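Local atomic coordinates of endo-polygalacturonase (Pectobacterium carotovorum subsp. carotovorum, PDB entry 1BHE), a protein that hydrolyses internal alpha-1,4 links between galacturonate units of polygalacturonic acid and takes part in the maceration and soft-rotting of plant tissue. Residues L57-P60 with S61-L65; K130-W134 with W135-A139. All blocks are in the same frame, centred on the assembly; numbering follows the deposited sequence.

Interaction 1: L57-P60 with S61-L65; sequences LSLP and SGVSL
P60 and V63 face each other as the first and last residues of a type II beta turn whose corners are S61 and G62, through which the chain passes from strand 51-58 to strand 64-67. V63 N donates to P60 O over 3.2 Å with an N-H...O angle of 155°. Proline suits the first place because its ring fixes phi at the end of the incoming extended chain and offers an apolar surface to V63; G62 suits the third, where phi is positive (80°), as a residue without a CB readily allows.

The tight part lies on the inner side of the turn. The two side chains cross at an angle, with P60 CB 4.1 Å from V63 CG2, while V63 CG1, placed anti to its backbone N (chi1 176°), turns toward P60 CD. Next to this pair L59 reaches across to the V63-S64 peptide: its CD1 sits 3.4 Å from V63 O and 4.3 Å from V63 CG1. L33 of helix 26-33 touches both L59 and V63, and so extends the apolar cluster at this end of the parallel beta-helix.

The looser side belongs to S61, which is exposed. Its CB points away from the preceding segment, and its OG bonds to T109 N; a short hydroxyl here can accept from that amide without filling space inside the bend. S111 OG joins V63 N in gripping P60 O. L59 and P60 thus pack against V63 within the bend, while its polar groups are tied to the adjoining loop by T109 and S111.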
loop_
_atom_site.group_PDB
_atom_site.type_symbol
_atom_site.label_atom_id
_atom_site.label_comp_id
_atom_site.label_asym_id
_atom_site.label_seq_id
_atom_site.Cartn_x
_atom_site.Cartn_y
_atom_site.Cartn_z
ATOM N N LEU A 57 15.372 -8.458 6.601
ATOM C CA LEU A 57 16.465 -8.235 5.684
ATOM C C LEU A 57 16.598 -6.734 5.406
ATOM O O LEU A 57 15.599 -6.014 5.412
ATOM C CB LEU A 57 16.224 -8.962 4.353
ATOM C CG LEU A 57 16.089 -10.483 4.391
ATOM C CD1 LEU A 57 15.544 -11.031 3.073
ATOM C CD2 LEU A 57 17.426 -11.137 4.729
ATOM N N SER A 58 17.822 -6.295 5.161
ATOM C CA SER A 58 18.082 -4.900 4.803
ATOM C C SER A 58 18.618 -4.830 3.374
ATOM O O SER A 58 19.585 -5.501 2.998
ATOM C CB SER A 58 19.098 -4.267 5.750
ATOM O OG SER A 58 19.379 -2.927 5.388
ATOM N N LEU A 59 17.984 -3.994 2.562
ATOM C CA LEU A 59 18.392 -3.821 1.172
ATOM C C LEU A 59 19.291 -2.613 0.997
ATOM O O LEU A 59 18.841 -1.479 1.166
ATOM C CB LEU A 59 17.113 -3.677 0.337
ATOM C CG LEU A 59 17.251 -3.735 -1.183
ATOM C CD1 LEU A 59 18.021 -4.968 -1.619
ATOM C CD2 LEU A 59 15.871 -3.693 -1.837
ATOM N N PRO A 60 20.558 -2.816 0.652
ATOM C CA PRO A 60 21.517 -1.738 0.480
ATOM C C PRO A 60 21.224 -0.879 -0.740
ATOM O O PRO A 60 20.545 -1.301 -1.682
ATOM C CB PRO A 60 22.879 -2.421 0.362
ATOM C CG PRO A 60 22.642 -3.811 0.869
ATOM C CD PRO A 60 21.210 -4.133 0.467
ATOM N N SER A 61 21.718 0.350 -0.727
ATOM C CA SER A 61 21.505 1.296 -1.812
ATOM C C SER A 61 22.121 0.782 -3.112
ATOM O O SER A 61 23.268 0.333 -3.106
ATOM C CB SER A 61 22.169 2.646 -1.498
ATOM O OG SER A 61 21.848 3.578 -2.525
ATOM N N GLY A 62 21.378 0.859 -4.206
ATOM C CA GLY A 62 21.854 0.419 -5.512
ATOM C C GLY A 62 21.797 -1.082 -5.737
ATOM O O GLY A 62 22.175 -1.578 -6.804
ATOM N N VAL A 63 21.396 -1.842 -4.735
ATOM C CA VAL A 63 21.299 -3.295 -4.769
ATOM C C VAL A 63 19.839 -3.721 -4.832
ATOM O O VAL A 63 18.937 -3.061 -4.313
ATOM C CB VAL A 63 21.995 -3.897 -3.532
ATOM C CG1 VAL A 63 21.856 -5.408 -3.455
ATOM C CG2 VAL A 63 23.467 -3.497 -3.502
ATOM N N SER A 64 19.574 -4.849 -5.503
ATOM C CA SER A 64 18.215 -5.334 -5.666
ATOM C C SER A 64 18.082 -6.805 -5.265
ATOM O O SER A 64 19.063 -7.513 -5.053
ATOM C CB SER A 64 17.781 -5.185 -7.133
ATOM O OG SER A 64 17.740 -3.828 -7.548
ATOM N N LEU A 65 16.834 -7.255 -5.198
ATOM C CA LEU A 65 16.501 -8.637 -4.915
ATOM C C LEU A 65 15.741 -9.171 -6.137
ATOM O O LEU A 65 14.848 -8.491 -6.645
ATOM C CB LEU A 65 15.602 -8.818 -3.705
ATOM C CG LEU A 65 16.113 -9.445 -2.424
ATOM C CD1 LEU A 65 14.937 -9.755 -1.493
ATOM C CD2 LEU A 65 16.948 -10.695 -2.641
#

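Interaction 2: K130-W134 with W135-A139; sequences KKVSW and WELAA
From V132 and S133, both with extended backbones, the chain bends at W134 and W135 into the first turn of helix 136-144, bringing the CA atoms of S133 and E136 to 5.2 Å. L137 N donates to W134 O at 3.3 Å. E136 N also makes a weak bond to S133 O.

The side chains of S133 and E136 complete the start of the helix by bonding reciprocally. S133 OG accepts from E136 N at 3.2 Å, and in return E136 OE1 accepts from S133 N at 2.8 Å, with an N-H...O angle of 160°. Together they make a capping box. Serine suits the N-cap because its short hydroxyl, lying between the backbone N and the carbonyl carbon (chi1 68°), can reach forward to the amide of E136. Glutamate is long enough to return to the cap's own N-H, which meets OE1 on its anti side, 24° out of the carboxylate plane. Its negative charge, near the amino end of the helix, probably interacts favourably with the helix dipole.

Beside the box, V132 passes obliquely across E136, with V132 CB 3.2 Å from E136 OE1. On its other branch, V132 CG2 lies 3.9 Å from L137 CD2. The other branch of the leucine, CD1, comes within 4.2 Å of W134 CE3, approaching the indole obliquely; L127 and P151 also touch this ring. W135 heads elsewhere: its NE1 donates to S172 O, and P195 and A198 pack on its side chain, pinning the helix start to neighbouring loops.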
loop_
_atom_site.group_PDB
_atom_site.type_symbol
_atom_site.label_atom_id
_atom_site.label_comp_id
_atom_site.label_asym_id
_atom_site.label_seq_id
_atom_site.Cartn_x
_atom_site.Cartn_y
_atom_site.Cartn_z
ATOM N N LYS A 130 3.608 -17.541 19.710
ATOM C CA LYS A 130 2.366 -17.100 20.339
ATOM C C LYS A 130 1.255 -18.108 20.062
ATOM O O LYS A 130 1.411 -18.995 19.230
ATOM C CB LYS A 130 1.928 -15.727 19.830
ATOM C CG LYS A 130 2.902 -14.576 19.891
ATOM C CD LYS A 130 3.164 -14.115 21.319
ATOM C CE LYS A 130 4.162 -12.971 21.354
ATOM N NZ LYS A 130 4.614 -12.657 22.738
ATOM N N LYS A 131 0.107 -17.942 20.719
ATOM C CA LYS A 131 -1.031 -18.831 20.500
ATOM C C LYS A 131 -1.757 -18.525 19.195
ATOM O O LYS A 131 -2.541 -19.334 18.697
ATOM C CB LYS A 131 -2.026 -18.700 21.664
ATOM C CG LYS A 131 -1.726 -19.616 22.840
ATOM C CD LYS A 131 -2.938 -19.738 23.756
ATOM C CE LYS A 131 -3.961 -20.700 23.167
ATOM N NZ LYS A 131 -5.071 -20.979 24.121
ATOM N N VAL A 132 -1.555 -17.321 18.664
ATOM C CA VAL A 132 -2.289 -16.845 17.502
ATOM C C VAL A 132 -1.401 -16.483 16.313
ATOM O O VAL A 132 -0.181 -16.417 16.410
ATOM C CB VAL A 132 -3.081 -15.569 17.872
ATOM C CG1 VAL A 132 -4.271 -15.873 18.767
ATOM C CG2 VAL A 132 -2.157 -14.548 18.524
ATOM N N SER A 133 -2.064 -16.190 15.197
ATOM C CA SER A 133 -1.400 -15.715 13.990
ATOM C C SER A 133 -1.314 -14.191 14.037
ATOM O O SER A 133 -1.933 -13.576 14.908
ATOM C CB SER A 133 -2.216 -16.094 12.753
ATOM O OG SER A 133 -3.438 -15.372 12.720
ATOM N N TRP A 134 -0.606 -13.585 13.086
ATOM C CA TRP A 134 -0.527 -12.126 13.046
ATOM C C TRP A 134 -1.910 -11.501 12.851
ATOM O O TRP A 134 -2.235 -10.497 13.491
ATOM C CB TRP A 134 0.361 -11.664 11.906
ATOM C CG TRP A 134 1.803 -12.022 11.876
ATOM C CD1 TRP A 134 2.410 -12.789 10.914
ATOM C CD2 TRP A 134 2.844 -11.617 12.765
ATOM N NE1 TRP A 134 3.754 -12.893 11.166
ATOM C CE2 TRP A 134 4.046 -12.181 12.297
ATOM C CE3 TRP A 134 2.874 -10.841 13.928
ATOM C CZ2 TRP A 134 5.268 -11.998 12.944
ATOM C CZ3 TRP A 134 4.088 -10.654 14.564
ATOM C CH2 TRP A 134 5.268 -11.229 14.074
ATOM N N TRP A 135 -2.727 -12.056 11.951
ATOM C CA TRP A 135 -4.046 -11.455 11.712
ATOM C C TRP A 135 -4.986 -11.598 12.896
ATOM O O TRP A 135 -5.833 -10.722 13.115
ATOM C CB TRP A 135 -4.673 -11.997 10.435
ATOM C CG TRP A 135 -3.911 -11.637 9.191
ATOM C CD1 TRP A 135 -3.155 -10.521 8.957
ATOM C CD2 TRP A 135 -3.884 -12.402 7.985
ATOM N NE1 TRP A 135 -2.633 -10.570 7.686
ATOM C CE2 TRP A 135 -3.059 -11.716 7.071
ATOM C CE3 TRP A 135 -4.446 -13.631 7.606
ATOM C CZ2 TRP A 135 -2.799 -12.209 5.792
ATOM C CZ3 TRP A 135 -4.182 -14.117 6.338
ATOM C CH2 TRP A 135 -3.362 -13.406 5.444
ATOM N N GLU A 136 -4.842 -12.643 13.699
ATOM C CA GLU A 136 -5.681 -12.835 14.881
ATOM C C GLU A 136 -5.490 -11.759 15.936
ATOM O O GLU A 136 -6.375 -11.552 16.771
ATOM C CB GLU A 136 -5.428 -14.226 15.479
ATOM C CG GLU A 136 -6.237 -15.289 14.754
ATOM C CD GLU A 136 -5.870 -16.715 15.091
ATOM O OE1 GLU A 136 -4.744 -16.987 15.547
ATOM O OE2 GLU A 136 -6.738 -17.591 14.875
ATOM N N LEU A 137 -4.382 -11.020 15.924
ATOM C CA LEU A 137 -4.150 -9.919 16.842
ATOM C C LEU A 137 -5.023 -8.697 16.577
ATOM O O LEU A 137 -5.211 -7.876 17.484
ATOM C CB LEU A 137 -2.674 -9.507 16.807
ATOM C CG LEU A 137 -1.636 -10.552 17.219
ATOM C CD1 LEU A 137 -0.262 -10.188 16.670
ATOM C CD2 LEU A 137 -1.566 -10.700 18.733
ATOM N N ALA A 138 -5.564 -8.519 15.380
ATOM C CA ALA A 138 -6.401 -7.376 15.044
ATOM C C ALA A 138 -7.715 -7.362 15.814
ATOM O O ALA A 138 -8.088 -6.327 16.382
ATOM C CB ALA A 138 -6.688 -7.338 13.551
ATOM N N ALA A 139 -8.413 -8.497 15.863
ATOM C CA ALA A 139 -9.669 -8.567 16.611
ATOM C C ALA A 139 -9.426 -8.028 18.018
ATOM O O ALA A 139 -10.078 -7.086 18.463
ATOM C CB ALA A 139 -10.210 -9.983 16.670
#

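Both contacts belong to the right-handed parallel beta-helix of this family 28 enzyme, and come in series along the chain. Interaction 1 is a turn linking strands 51-58 and 64-67 of an early coil, beside helix 26-33. Interaction 2 follows after strand 118-120, in an excursion that carries helix 136-144 and the short strand 147-148 before the coils resume at strand 154-157. Their centres are 30 Å apart and their nearest atoms about 12 Å. Residues 57-65 lie away from the annotated sites, whereas the side chain of A138 is about 8 Å from that of D223, the predicted proton donor. Interaction 1 thus belongs to the coil framework; interaction 2 starts a helix near the probable catalytic residues.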